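Local coordinates for protein sugar ABC transporter (Agrobacterium radiobacter, PDB 4RXT) that binds L-arabinopyranose and probably delivers such sugars to an ABC transporter as its periplasmic solute-binding component, at residues 146-151 with 170-175; 152-157 with 196-201; 10-15 with 92-97; 114-119 with 222-227. All coordinates share one frame; numbering follows the deposited sequence.

In the fold
A periplasmic binding protein of this family closes two alpha/beta lobes on its sugar, and the four contacts are spread over both. Interactions 1, 2 and 4 join helices to the mixed sheet of one lobe, while interaction 3 joins the loops at the C-terminal ends of two inner strands of the parallel sheet in the other. Interaction 1 lies at the surface and is a matter of charge and hydroxyl groups. Interactions 2 and 4 are buried and apolar, on neighbouring strands, and meet where Phe198 touches Ala116. Interactions 1 and 2 share helix 145-161. Interaction 3 is buried too, yet polar, because it faces the ligand; Ser94 bonds to Ser146 of interaction 1 across the cleft.

Interaction 1: residues 146-151 with 170-175; sequences SLEQRR and DKYADG. With ARA (alpha-L-arabinopyranose), chain B.
Arg151 reaches from helix 145-161 to Asp170 on strand 165-172, tying together the last two elements of a beta-alpha-beta unit in the periplasmic binding protein fold. Its CG is anti to the backbone N (chi1 169°) and the chain stays extended as far as NE, which carries the guanidinium out to the edge strand. The grip is side-on: NE gives a hydrogen bond to Asp170 OD1 at 3.1 Å, in the guanidinium plane and on the syn side of the carboxylate. NH2 makes the closer salt bridge to Asp170 OD2 at 2.6 Å, tilted from the guanidinium plane. The two flat groups are nearly coplanar, 26° apart, and paired this way each limits the other's rotation.

One turn earlier, Glu148 bends at chi2 so that its carboxylate comes to the edge of the Tyr172 ring. Tyr172 OH lies 3.0 Å from Glu148 OE2 and equally near OE1, so which oxygen it bonds is not settled; OE2 also accepts from Gly143 N.

On another side of the helix, Arg150 serves the sugar: its NH1 donates to O1 of arabinopyranose over 2.9 Å, and its NH2 donates to O2, also over 2.9 Å.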
loop_
_atom_site.group_PDB
_atom_site.type_symbol
_atom_site.label_atom_id
_atom_site.label_comp_id
_atom_site.label_asym_id
_atom_site.label_seq_id
_atom_site.Cartn_x
_atom_site.Cartn_y
_atom_site.Cartn_z
ATOM N N SER A 146 4.828 5.241 -1.805
ATOM C CA SER A 146 3.639 5.118 -0.940
ATOM C C SER A 146 4.065 5.077 0.541
ATOM O O SER A 146 3.514 5.790 1.394
ATOM C CB SER A 146 2.810 3.882 -1.308
ATOM O OG SER A 146 3.643 2.758 -1.249
ATOM N N LEU A 147 5.037 4.225 0.839
ATOM C CA LEU A 147 5.415 3.986 2.248
ATOM C C LEU A 147 6.128 5.187 2.898
ATOM O O LEU A 147 5.936 5.470 4.094
ATOM C CB LEU A 147 6.277 2.737 2.380
ATOM C CG LEU A 147 5.674 1.468 1.737
ATOM C CD1 LEU A 147 6.591 0.266 2.010
ATOM C CD2 LEU A 147 4.228 1.173 2.152
ATOM N N GLU A 148 6.993 5.848 2.115
ATOM C CA GLU A 148 7.671 7.047 2.648
ATOM C C GLU A 148 6.662 8.167 2.963
ATOM O O GLU A 148 6.778 8.895 3.970
ATOM C CB GLU A 148 8.767 7.511 1.714
ATOM C CG GLU A 148 9.908 6.512 1.605
ATOM C CD GLU A 148 10.599 6.150 2.930
ATOM O OE1 GLU A 148 10.652 6.978 3.879
ATOM O OE2 GLU A 148 11.155 5.031 3.009
ATOM N N GLN A 149 5.645 8.290 2.118
ATOM C CA GLN A 149 4.586 9.271 2.397
ATOM C C GLN A 149 3.762 8.921 3.643
ATOM O O GLN A 149 3.396 9.788 4.419
ATOM C CB GLN A 149 3.691 9.487 1.190
ATOM C CG GLN A 149 4.433 10.204 0.094
ATOM C CD GLN A 149 3.576 10.463 -1.109
ATOM O OE1 GLN A 149 2.773 9.636 -1.469
ATOM N NE2 GLN A 149 3.743 11.615 -1.741
ATOM N N ARG A 150 3.436 7.637 3.815
ATOM C CA ARG A 150 2.709 7.198 5.034
ATOM C C ARG A 150 3.547 7.504 6.265
ATOM O O ARG A 150 3.050 8.003 7.286
ATOM C CB ARG A 150 2.365 5.719 4.968
ATOM C CG ARG A 150 1.409 5.427 3.859
ATOM C CD ARG A 150 1.216 3.945 3.659
ATOM N NE ARG A 150 0.547 3.733 2.382
ATOM C CZ ARG A 150 0.367 2.583 1.771
ATOM N NH1 ARG A 150 0.708 1.432 2.361
ATOM N NH2 ARG A 150 -0.212 2.611 0.594
ATOM N N ARG A 151 4.836 7.231 6.172
ATOM C CA ARG A 151 5.736 7.505 7.281
ATOM C C ARG A 151 5.737 9.002 7.636
ATOM O O ARG A 151 5.593 9.376 8.788
ATOM C CB ARG A 151 7.142 7.013 6.947
ATOM C CG ARG A 151 8.237 7.460 7.905
ATOM C CD ARG A 151 9.573 6.827 7.563
ATOM N NE ARG A 151 10.626 7.262 8.473
ATOM C CZ ARG A 151 11.194 8.462 8.443
ATOM N NH1 ARG A 151 10.845 9.346 7.527
ATOM N NH2 ARG A 151 12.106 8.757 9.337
ATOM N N ASP A 170 11.939 3.615 14.470
ATOM C CA ASP A 170 11.486 3.866 13.106
ATOM C C ASP A 170 12.261 2.870 12.270
ATOM O O ASP A 170 13.413 3.098 11.969
ATOM C CB ASP A 170 11.798 5.320 12.807
ATOM C CG ASP A 170 11.425 5.793 11.422
ATOM O OD1 ASP A 170 11.061 5.032 10.514
ATOM O OD2 ASP A 170 11.556 7.022 11.233
ATOM N N LYS A 171 11.656 1.707 12.015
ATOM C CA LYS A 171 12.394 0.543 11.512
ATOM C C LYS A 171 11.918 0.156 10.126
ATOM O O LYS A 171 10.739 0.393 9.767
ATOM C CB LYS A 171 12.217 -0.667 12.446
ATOM C CG LYS A 171 12.924 -0.512 13.763
ATOM C CD LYS A 171 14.386 -0.806 13.513
ATOM C CE LYS A 171 15.186 -1.046 14.771
ATOM N NZ LYS A 171 16.553 -0.534 14.494
ATOM N N TYR A 172 12.834 -0.435 9.367
ATOM C CA TYR A 172 12.526 -0.967 8.041
ATOM C C TYR A 172 12.847 -2.422 8.006
ATOM O O TYR A 172 13.865 -2.858 8.540
ATOM C CB TYR A 172 13.379 -0.281 6.968
ATOM C CG TYR A 172 12.996 1.184 6.711
ATOM C CD1 TYR A 172 13.537 2.227 7.467
ATOM C CD2 TYR A 172 12.089 1.503 5.725
ATOM C CE1 TYR A 172 13.180 3.544 7.231
ATOM C CE2 TYR A 172 11.741 2.798 5.478
ATOM C CZ TYR A 172 12.307 3.823 6.213
ATOM O OH TYR A 172 11.932 5.137 5.921
ATOM N N ALA A 173 11.988 -3.143 7.319
ATOM C CA ALA A 173 12.169 -4.570 7.113
ATOM C C ALA A 173 12.797 -4.762 5.703
ATOM O O ALA A 173 13.369 -3.808 5.111
ATOM C CB ALA A 173 10.825 -5.333 7.310
ATOM N N ASP A 174 12.769 -6.015 5.232
ATOM C CA ASP A 174 13.317 -6.451 3.945
ATOM C C ASP A 174 12.205 -7.031 3.055
ATOM O O ASP A 174 12.426 -7.958 2.251
ATOM C CB ASP A 174 14.386 -7.525 4.178
ATOM C CG ASP A 174 13.852 -8.750 4.853
ATOM O OD1 ASP A 174 12.656 -8.784 5.250
ATOM O OD2 ASP A 174 14.668 -9.686 4.973
ATOM N N GLY A 175 11.002 -6.504 3.221
ATOM C CA GLY A 175 9.890 -6.951 2.443
ATOM C C GLY A 175 9.201 -8.225 2.882
ATOM O O GLY A 175 8.250 -8.597 2.248
HETATM C C1 ARA B . 0.207 -1.690 -0.032
HETATM C C2 ARA B . 0.908 -0.448 -0.616
HETATM C C3 ARA B . 1.916 -0.885 -1.665
HETATM C C4 ARA B . 2.869 -1.964 -1.120
HETATM C C5 ARA B . 2.368 -2.546 0.135
HETATM O O1 ARA B . -0.136 -1.023 1.177
HETATM O O2 ARA B . -0.046 0.430 -1.242
HETATM O O3 ARA B . 2.582 0.287 -2.163
HETATM O O4 ARA B . 4.114 -1.430 -0.664
HETATM O O5 ARA B . 0.969 -2.877 0.144
#

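Interaction 2: residues 152-157 with 196-201; sequences TGFLDQ and GVFASN. With ARA (alpha-L-arabinopyranose), chain B.
Phe154 and Phe198 meet as an offset stack, the heart of the packing between helix 145-161 and strand 194-199 in one alpha/beta lobe of this periplasmic binding protein. The ring centroids lie 4.8 Å apart, with the planes turned 30° from each other. The overlap is therefore partial: Phe198 CD2 comes down over one face of the Phe154 ring, toward its rim, 3.5 Å from Phe154 CG. Further along the same ring, Phe198 CB makes a CH-pi contact, 3.9 Å from the Phe154 centroid and over the face. A methylene and a ring edge carbon of Phe198 thus share the aromatic surface of Phe154. Both side chains hold CG anti to the backbone N (chi1 176° for Phe154), and the two run antiparallel as they overlap, one coming from the helix and the other from the sheet.

Helix 109-128 closes in, with Ala117 and Leu120 against Phe154 and Ala116 against Phe198. Beyond the strand, Ser200 CB sits over a face of the Phe198 ring, 3.5 Å above its plane, at the point where the chain leaves the sheet for the sugar cleft.

There the polar work begins. Ser200 O accepts a hydrogen bond from Arg150 NH1, the same nitrogen that reaches the sugar, and so helps fix that guanidinium. Asn201, a residue of the arabinopyranose pocket, stands at the N-cap of helix 202-214, where its OD1 accepts a hydrogen bond from Met204 N.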
loop_
_atom_site.group_PDB
_atom_site.type_symbol
_atom_site.label_atom_id
_atom_site.label_comp_id
_atom_site.label_asym_id
_atom_site.label_seq_id
_atom_site.Cartn_x
_atom_site.Cartn_y
_atom_site.Cartn_z
ATOM N N THR A 152 5.861 9.833 6.621
ATOM C CA THR A 152 5.854 11.297 6.815
ATOM C C THR A 152 4.527 11.752 7.434
ATOM O O THR A 152 4.485 12.516 8.398
ATOM C CB THR A 152 6.126 11.992 5.470
ATOM O OG1 THR A 152 7.467 11.689 5.060
ATOM C CG2 THR A 152 6.022 13.504 5.613
ATOM N N GLY A 153 3.422 11.283 6.870
ATOM C CA GLY A 153 2.134 11.737 7.322
ATOM C C GLY A 153 1.947 11.355 8.788
ATOM O O GLY A 153 1.463 12.152 9.611
ATOM N N PHE A 154 2.335 10.120 9.139
ATOM C CA PHE A 154 2.260 9.646 10.516
ATOM C C PHE A 154 3.125 10.459 11.474
ATOM O O PHE A 154 2.659 10.917 12.530
ATOM C CB PHE A 154 2.640 8.147 10.545
ATOM C CG PHE A 154 2.705 7.556 11.940
ATOM C CD1 PHE A 154 1.563 7.073 12.569
ATOM C CD2 PHE A 154 3.918 7.445 12.604
ATOM C CE1 PHE A 154 1.630 6.543 13.843
ATOM C CE2 PHE A 154 3.989 6.881 13.872
ATOM C CZ PHE A 154 2.847 6.447 14.496
ATOM N N LEU A 155 4.405 10.584 11.128
ATOM C CA LEU A 155 5.354 11.268 11.998
ATOM C C LEU A 155 4.937 12.740 12.235
ATOM O O LEU A 155 4.991 13.217 13.363
ATOM C CB LEU A 155 6.795 11.174 11.457
ATOM C CG LEU A 155 7.436 9.775 11.478
ATOM C CD1 LEU A 155 8.798 9.793 10.819
ATOM C CD2 LEU A 155 7.494 9.206 12.898
ATOM N N ASP A 156 4.525 13.430 11.175
ATOM C CA ASP A 156 4.105 14.801 11.254
ATOM C C ASP A 156 2.889 14.975 12.167
ATOM O O ASP A 156 2.823 15.865 13.013
ATOM C CB ASP A 156 3.775 15.330 9.854
ATOM C CG ASP A 156 5.026 15.516 8.960
ATOM O OD1 ASP A 156 6.182 15.406 9.441
ATOM O OD2 ASP A 156 4.814 15.766 7.747
ATOM N N GLN A 157 1.914 14.091 12.019
ATOM C CA GLN A 157 0.680 14.194 12.815
ATOM C C GLN A 157 1.020 13.915 14.285
ATOM O O GLN A 157 0.559 14.576 15.213
ATOM C CB GLN A 157 -0.354 13.182 12.265
ATOM C CG GLN A 157 -1.737 13.340 12.876
ATOM C CD GLN A 157 -2.521 14.531 12.359
ATOM O OE1 GLN A 157 -1.967 15.482 11.823
ATOM N NE2 GLN A 157 -3.823 14.489 12.525
ATOM N N GLY A 196 2.268 1.245 21.336
ATOM C CA GLY A 196 1.669 1.457 20.036
ATOM C C GLY A 196 2.618 1.244 18.867
ATOM O O GLY A 196 3.819 1.525 18.968
ATOM N N VAL A 197 2.076 0.791 17.741
ATOM C CA VAL A 197 2.831 0.497 16.551
ATOM C C VAL A 197 2.025 0.844 15.313
ATOM O O VAL A 197 0.828 0.489 15.233
ATOM C CB VAL A 197 3.154 -1.025 16.437
ATOM C CG1 VAL A 197 4.059 -1.313 15.242
ATOM C CG2 VAL A 197 3.725 -1.587 17.735
ATOM N N PHE A 198 2.686 1.526 14.365
ATOM C CA PHE A 198 2.152 1.708 13.000
ATOM C C PHE A 198 2.918 0.802 12.044
ATOM O O PHE A 198 4.116 0.934 11.894
ATOM C CB PHE A 198 2.265 3.203 12.593
ATOM C CG PHE A 198 1.804 3.493 11.199
ATOM C CD1 PHE A 198 0.717 2.843 10.631
ATOM C CD2 PHE A 198 2.461 4.450 10.445
ATOM C CE1 PHE A 198 0.291 3.130 9.348
ATOM C CE2 PHE A 198 2.043 4.753 9.150
ATOM C CZ PHE A 198 0.957 4.103 8.596
ATOM N N ALA A 199 2.189 -0.150 11.447
ATOM C CA ALA A 199 2.663 -1.148 10.450
ATOM C C ALA A 199 2.074 -0.745 9.104
ATOM O O ALA A 199 0.903 -0.938 8.833
ATOM C CB ALA A 199 2.205 -2.555 10.838
ATOM N N SER A 200 2.902 -0.112 8.267
ATOM C CA SER A 200 2.333 0.771 7.245
ATOM C C SER A 200 1.953 0.148 5.888
ATOM O O SER A 200 1.694 0.875 4.934
ATOM C CB SER A 200 3.252 1.932 6.985
ATOM O OG SER A 200 4.463 1.432 6.466
ATOM N N ASN A 201 1.939 -1.182 5.808
ATOM C CA ASN A 201 1.360 -1.852 4.647
ATOM C C ASN A 201 0.853 -3.250 5.049
ATOM O O ASN A 201 1.035 -3.670 6.183
ATOM C CB ASN A 201 2.344 -1.863 3.461
ATOM C CG ASN A 201 3.368 -2.994 3.534
ATOM O OD1 ASN A 201 3.749 -3.442 4.620
ATOM N ND2 ASN A 201 3.801 -3.464 2.390
HETATM C C1 ARA B . 0.207 -1.690 -0.032
HETATM C C2 ARA B . 0.908 -0.448 -0.616
HETATM C C3 ARA B . 1.916 -0.885 -1.665
HETATM C C4 ARA B . 2.869 -1.964 -1.120
HETATM C C5 ARA B . 2.368 -2.546 0.135
HETATM O O1 ARA B . -0.136 -1.023 1.177
HETATM O O2 ARA B . -0.046 0.430 -1.242
HETATM O O3 ARA B . 2.582 0.287 -2.163
HETATM O O4 ARA B . 4.114 -1.430 -0.664
HETATM O O5 ARA B . 0.969 -2.877 0.144
#

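Interaction 3: residues 10-15 with 92-97; sequences IVKDTT and IDSGAD. With ARA (alpha-L-arabinopyranose), chain B.
Lys12 extends its amine to Ser94 and toward Asp93, beside the bound arabinopyranose. Ile92 ends its strand just before them, and its O accepts from Ser94 N at 2.8 Å, a gamma turn that has Asp93 at its centre with a positive phi of 75°. From this turn the CB of Asp93 points toward the Lys12 segment, and its carboxylate reaches the sugar. The carboxylate takes two adjacent hydroxyls, one on each oxygen: sugar O2 donates to Asp93 OD1 and sugar O3 to Asp93 OD2, both over 2.5 Å, the second being very short. Tyr18 OH is a further partner of OD1. Lys12 NZ and Asp93 OD2 are 4.0 Å apart, a long salt bridge; both bond to sugar O3, which accepts from Lys12 NZ at 3.1 Å.

Next comes Ser94, whose OG is weakly hydrogen-bonded by Lys12 NZ over 3.1 Å; its stronger partner is Ser146 N. The Lys12 chain, extended beyond CG, delivers its amine to this point, and Ser94 CB packs on Lys12 CE. Loops following parallel strands, charged and polar residues gathered on sugar hydroxyls: this is the ligand site of a periplasmic sugar-binding protein.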
loop_
_atom_site.group_PDB
_atom_site.type_symbol
_atom_site.label_atom_id
_atom_site.label_comp_id
_atom_site.label_asym_id
_atom_site.label_seq_id
_atom_site.Cartn_x
_atom_site.Cartn_y
_atom_site.Cartn_z
ATOM N N ILE A 10 1.817 -3.877 -14.506
ATOM C CA ILE A 10 3.027 -4.295 -13.817
ATOM C C ILE A 10 2.869 -3.906 -12.366
ATOM O O ILE A 10 2.850 -2.732 -12.015
ATOM C CB ILE A 10 4.298 -3.616 -14.403
ATOM C CG1 ILE A 10 4.400 -3.896 -15.902
ATOM C CG2 ILE A 10 5.557 -4.093 -13.660
ATOM C CD1 ILE A 10 5.448 -3.073 -16.613
ATOM N N VAL A 11 2.741 -4.912 -11.518
ATOM C CA VAL A 11 2.588 -4.713 -10.087
ATOM C C VAL A 11 3.919 -4.876 -9.370
ATOM O O VAL A 11 4.896 -5.315 -9.982
ATOM C CB VAL A 11 1.525 -5.628 -9.486
ATOM C CG1 VAL A 11 0.162 -5.318 -10.120
ATOM C CG2 VAL A 11 1.908 -7.095 -9.668
ATOM N N LYS A 12 3.976 -4.486 -8.094
ATOM C CA LYS A 12 5.250 -4.609 -7.337
ATOM C C LYS A 12 5.607 -6.067 -7.012
ATOM O O LYS A 12 6.770 -6.398 -6.876
ATOM C CB LYS A 12 5.197 -3.832 -6.014
ATOM C CG LYS A 12 4.943 -2.342 -6.130
ATOM C CD LYS A 12 5.171 -1.660 -4.804
ATOM C CE LYS A 12 4.874 -0.179 -4.839
ATOM N NZ LYS A 12 5.295 0.447 -3.548
ATOM N N ASP A 13 4.591 -6.912 -6.755
ATOM C CA ASP A 13 4.854 -8.269 -6.256
ATOM C C ASP A 13 3.609 -9.121 -6.485
ATOM O O ASP A 13 2.593 -8.943 -5.827
ATOM C CB ASP A 13 5.217 -8.227 -4.759
ATOM C CG ASP A 13 5.487 -9.642 -4.140
ATOM O OD1 ASP A 13 5.256 -10.678 -4.809
ATOM O OD2 ASP A 13 5.890 -9.726 -2.962
ATOM N N THR A 14 3.712 -10.049 -7.422
ATOM C CA THR A 14 2.565 -10.899 -7.798
ATOM C C THR A 14 2.118 -11.900 -6.733
ATOM O O THR A 14 1.033 -12.448 -6.859
ATOM C CB THR A 14 2.868 -11.683 -9.093
ATOM O OG1 THR A 14 4.010 -12.541 -8.878
ATOM C CG2 THR A 14 3.109 -10.731 -10.277
ATOM N N THR A 15 2.945 -12.133 -5.717
ATOM C CA THR A 15 2.642 -13.061 -4.621
ATOM C C THR A 15 1.879 -12.442 -3.449
ATOM O O THR A 15 1.477 -13.134 -2.533
ATOM C CB THR A 15 3.939 -13.696 -4.058
ATOM O OG1 THR A 15 4.686 -12.727 -3.308
ATOM C CG2 THR A 15 4.817 -14.254 -5.184
ATOM N N ILE A 92 -0.078 3.782 -10.802
ATOM C CA ILE A 92 -0.963 3.490 -9.671
ATOM C C ILE A 92 -0.155 3.330 -8.373
ATOM O O ILE A 92 1.043 2.982 -8.387
ATOM C CB ILE A 92 -1.881 2.266 -9.914
ATOM C CG1 ILE A 92 -1.079 0.988 -10.120
ATOM C CG2 ILE A 92 -2.813 2.528 -11.091
ATOM C CD1 ILE A 92 -1.930 -0.275 -10.013
ATOM N N ASP A 93 -0.833 3.605 -7.258
ATOM C CA ASP A 93 -0.410 3.180 -5.903
ATOM C C ASP A 93 0.747 3.927 -5.237
ATOM O O ASP A 93 0.667 4.184 -4.044
ATOM C CB ASP A 93 -0.208 1.651 -5.844
ATOM C CG ASP A 93 0.179 1.169 -4.449
ATOM O OD1 ASP A 93 -0.748 0.972 -3.628
ATOM O OD2 ASP A 93 1.397 1.038 -4.185
ATOM N N SER A 94 1.822 4.209 -5.978
ATOM C CA SER A 94 3.093 4.549 -5.358
ATOM C C SER A 94 3.883 5.345 -6.381
ATOM O O SER A 94 4.008 4.940 -7.511
ATOM C CB SER A 94 3.845 3.254 -4.970
ATOM O OG SER A 94 4.988 3.485 -4.169
ATOM N N GLY A 95 4.393 6.500 -5.983
ATOM C CA GLY A 95 4.979 7.437 -6.943
ATOM C C GLY A 95 6.359 7.067 -7.449
ATOM O O GLY A 95 7.033 6.191 -6.908
ATOM N N ALA A 96 6.749 7.748 -8.523
ATOM C CA ALA A 96 8.099 7.632 -9.050
ATOM C C ALA A 96 8.604 9.022 -9.410
ATOM O O ALA A 96 7.825 9.980 -9.669
ATOM C CB ALA A 96 8.181 6.693 -10.261
ATOM N N ASP A 97 9.912 9.117 -9.471
ATOM C CA ASP A 97 10.588 10.392 -9.849
ATOM C C ASP A 97 10.525 10.687 -11.373
ATOM O O ASP A 97 11.552 10.749 -12.063
ATOM C CB ASP A 97 12.042 10.359 -9.373
ATOM C CG ASP A 97 12.706 11.721 -9.406
ATOM O OD1 ASP A 97 12.004 12.761 -9.372
ATOM O OD2 ASP A 97 13.949 11.735 -9.450
HETATM C C1 ARA B . 0.207 -1.690 -0.032
HETATM C C2 ARA B . 0.908 -0.448 -0.616
HETATM C C3 ARA B . 1.916 -0.885 -1.665
HETATM C C4 ARA B . 2.869 -1.964 -1.120
HETATM C C5 ARA B . 2.368 -2.546 0.135
HETATM O O1 ARA B . -0.136 -1.023 1.177
HETATM O O2 ARA B . -0.046 0.430 -1.242
HETATM O O3 ARA B . 2.582 0.287 -2.163
HETATM O O4 ARA B . 4.114 -1.430 -0.664
HETATM O O5 ARA B . 0.969 -2.877 0.144
#

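Interaction 4: residues 114-119 with 222-227; sequences RIAADG and KVIGFD. With ARA (alpha-L-arabinopyranose), chain B.
Ile224 rests a methyl on bare backbone: its CD1 lies 3.8 Å from Gly119 C, where helix 109-128 has no side chain to hold it off strand 222-226. This is helix-on-sheet packing in the alpha/beta lobe of a periplasmic binding protein, and it is close, with the CA atoms of Ala116 and Ile224 6.3 Å apart.

The two branches of Ile224 divide the work. CG2, set anti to the backbone N, goes to the neighbouring turn of the helix and meets Ala116 CB at 3.8 Å. CG1 stands beside the backbone N, and chi2 of -69° turns CD1 back to Gly119 C and O. Between them, CG1 also touches Ala116 O at 3.9 Å. The small residues Ala116 and Gly119, three positions apart, present one face of the helix to this single branched side chain. No hydrogen bond crosses between the two segments.

Wider out, Leu120 of the helix also packs on Ile224, while Ala116 touches Val245 of the next strand. Further along strand 222-226, Phe226 offers its ring to Arg150 in a cation-pi contact, so the same strand that packs on the helix also reaches the guanidinium at the sugar.

At the strand's end the chain enters the ligand pocket. Gln247 NE2 is hydrogen-bonded to Asp227 OD1 and is likely to steady the carboxylate, and its other oxygen, Asp227 OD2, receives the hydroxyl O1 of arabinopyranose over 2.5 Å.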
loop_
_atom_site.group_PDB
_atom_site.type_symbol
_atom_site.label_atom_id
_atom_site.label_comp_id
_atom_site.label_asym_id
_atom_site.label_seq_id
_atom_site.Cartn_x
_atom_site.Cartn_y
_atom_site.Cartn_z
ATOM N N ARG A 114 -1.495 10.163 8.314
ATOM C CA ARG A 114 -2.171 10.998 9.303
ATOM C C ARG A 114 -3.349 10.280 9.954
ATOM O O ARG A 114 -3.523 10.325 11.175
ATOM C CB ARG A 114 -2.670 12.312 8.685
ATOM C CG ARG A 114 -1.600 13.273 8.214
ATOM C CD ARG A 114 -2.202 14.607 7.700
ATOM N NE ARG A 114 -1.586 15.006 6.423
ATOM C CZ ARG A 114 -2.217 15.129 5.247
ATOM N NH1 ARG A 114 -3.539 14.932 5.130
ATOM N NH2 ARG A 114 -1.516 15.483 4.163
ATOM N N ILE A 115 -4.157 9.639 9.119
ATOM C CA ILE A 115 -5.311 8.816 9.574
ATOM C C ILE A 115 -4.875 7.704 10.536
ATOM O O ILE A 115 -5.482 7.469 11.564
ATOM C CB ILE A 115 -6.062 8.214 8.351
ATOM C CG1 ILE A 115 -6.832 9.317 7.628
ATOM C CG2 ILE A 115 -7.047 7.116 8.755
ATOM C CD1 ILE A 115 -7.390 8.913 6.281
ATOM N N ALA A 116 -3.741 7.104 10.227
ATOM C CA ALA A 116 -3.196 6.032 11.057
ATOM C C ALA A 116 -2.749 6.581 12.405
ATOM O O ALA A 116 -2.939 5.922 13.453
ATOM C CB ALA A 116 -2.048 5.323 10.357
ATOM N N ALA A 117 -2.118 7.775 12.370
ATOM C CA ALA A 117 -1.693 8.432 13.622
ATOM C C ALA A 117 -2.889 8.715 14.536
ATOM O O ALA A 117 -2.860 8.387 15.749
ATOM C CB ALA A 117 -0.909 9.715 13.355
ATOM N N ASP A 118 -3.947 9.260 13.928
ATOM C CA ASP A 118 -5.168 9.552 14.678
ATOM C C ASP A 118 -5.720 8.253 15.280
ATOM O O ASP A 118 -6.185 8.238 16.414
ATOM C CB ASP A 118 -6.227 10.216 13.809
ATOM C CG ASP A 118 -5.840 11.608 13.329
ATOM O OD1 ASP A 118 -5.055 12.306 14.028
ATOM O OD2 ASP A 118 -6.420 11.988 12.286
ATOM N N GLY A 119 -5.683 7.168 14.500
ATOM C CA GLY A 119 -6.279 5.865 14.931
ATOM C C GLY A 119 -5.455 5.301 16.062
ATOM O O GLY A 119 -5.968 4.765 17.027
ATOM N N LYS A 222 -1.109 -1.585 21.035
ATOM C CA LYS A 222 -2.094 -1.278 20.016
ATOM C C LYS A 222 -1.433 -1.150 18.676
ATOM O O LYS A 222 -0.474 -0.359 18.528
ATOM C CB LYS A 222 -2.864 0.005 20.364
ATOM C CG LYS A 222 -3.790 -0.126 21.593
ATOM C CD LYS A 222 -4.430 -1.524 21.733
ATOM C CE LYS A 222 -5.888 -1.592 22.022
ATOM N NZ LYS A 222 -6.098 -2.970 22.568
ATOM N N VAL A 223 -1.937 -1.878 17.687
ATOM C CA VAL A 223 -1.372 -1.874 16.327
ATOM C C VAL A 223 -2.327 -1.257 15.347
ATOM O O VAL A 223 -3.486 -1.628 15.315
ATOM C CB VAL A 223 -1.082 -3.316 15.848
ATOM C CG1 VAL A 223 -0.517 -3.299 14.428
ATOM C CG2 VAL A 223 -0.125 -4.011 16.814
ATOM N N ILE A 224 -1.862 -0.260 14.590
ATOM C CA ILE A 224 -2.552 0.214 13.419
ATOM C C ILE A 224 -1.815 -0.280 12.183
ATOM O O ILE A 224 -0.630 -0.058 12.054
ATOM C CB ILE A 224 -2.749 1.745 13.360
ATOM C CG1 ILE A 224 -3.529 2.216 14.589
ATOM C CG2 ILE A 224 -3.412 2.164 12.050
ATOM C CD1 ILE A 224 -4.999 1.786 14.664
ATOM N N GLY A 225 -2.519 -0.981 11.305
ATOM C CA GLY A 225 -1.930 -1.455 10.073
ATOM C C GLY A 225 -2.596 -0.836 8.852
ATOM O O GLY A 225 -3.346 0.148 8.947
ATOM N N PHE A 226 -2.251 -1.403 7.706
ATOM C CA PHE A 226 -2.798 -1.017 6.416
ATOM C C PHE A 226 -3.307 -2.285 5.715
ATOM O O PHE A 226 -2.746 -3.402 5.885
ATOM C CB PHE A 226 -1.712 -0.383 5.527
ATOM C CG PHE A 226 -1.883 1.092 5.248
ATOM C CD1 PHE A 226 -1.565 2.035 6.228
ATOM C CD2 PHE A 226 -2.320 1.543 4.017
ATOM C CE1 PHE A 226 -1.711 3.392 6.006
ATOM C CE2 PHE A 226 -2.456 2.918 3.783
ATOM C CZ PHE A 226 -2.136 3.834 4.776
ATOM N N ASP A 227 -4.338 -2.089 4.883
ATOM C CA ASP A 227 -4.826 -3.069 3.933
ATOM C C ASP A 227 -5.597 -4.181 4.640
ATOM O O ASP A 227 -5.929 -4.081 5.808
ATOM C CB ASP A 227 -3.665 -3.616 3.071
ATOM C CG ASP A 227 -2.870 -2.492 2.408
ATOM O OD1 ASP A 227 -3.519 -1.553 1.845
ATOM O OD2 ASP A 227 -1.625 -2.575 2.474
HETATM C C1 ARA B . 0.207 -1.690 -0.032
HETATM C C2 ARA B . 0.908 -0.448 -0.616
HETATM C C3 ARA B . 1.916 -0.885 -1.665
HETATM C C4 ARA B . 2.869 -1.964 -1.120
HETATM C C5 ARA B . 2.368 -2.546 0.135
HETATM O O1 ARA B . -0.136 -1.023 1.177
HETATM O O2 ARA B . -0.046 0.430 -1.242
HETATM O O3 ARA B . 2.582 0.287 -2.163
HETATM O O4 ARA B . 4.114 -1.430 -0.664
HETATM O O5 ARA B . 0.969 -2.877 0.144
#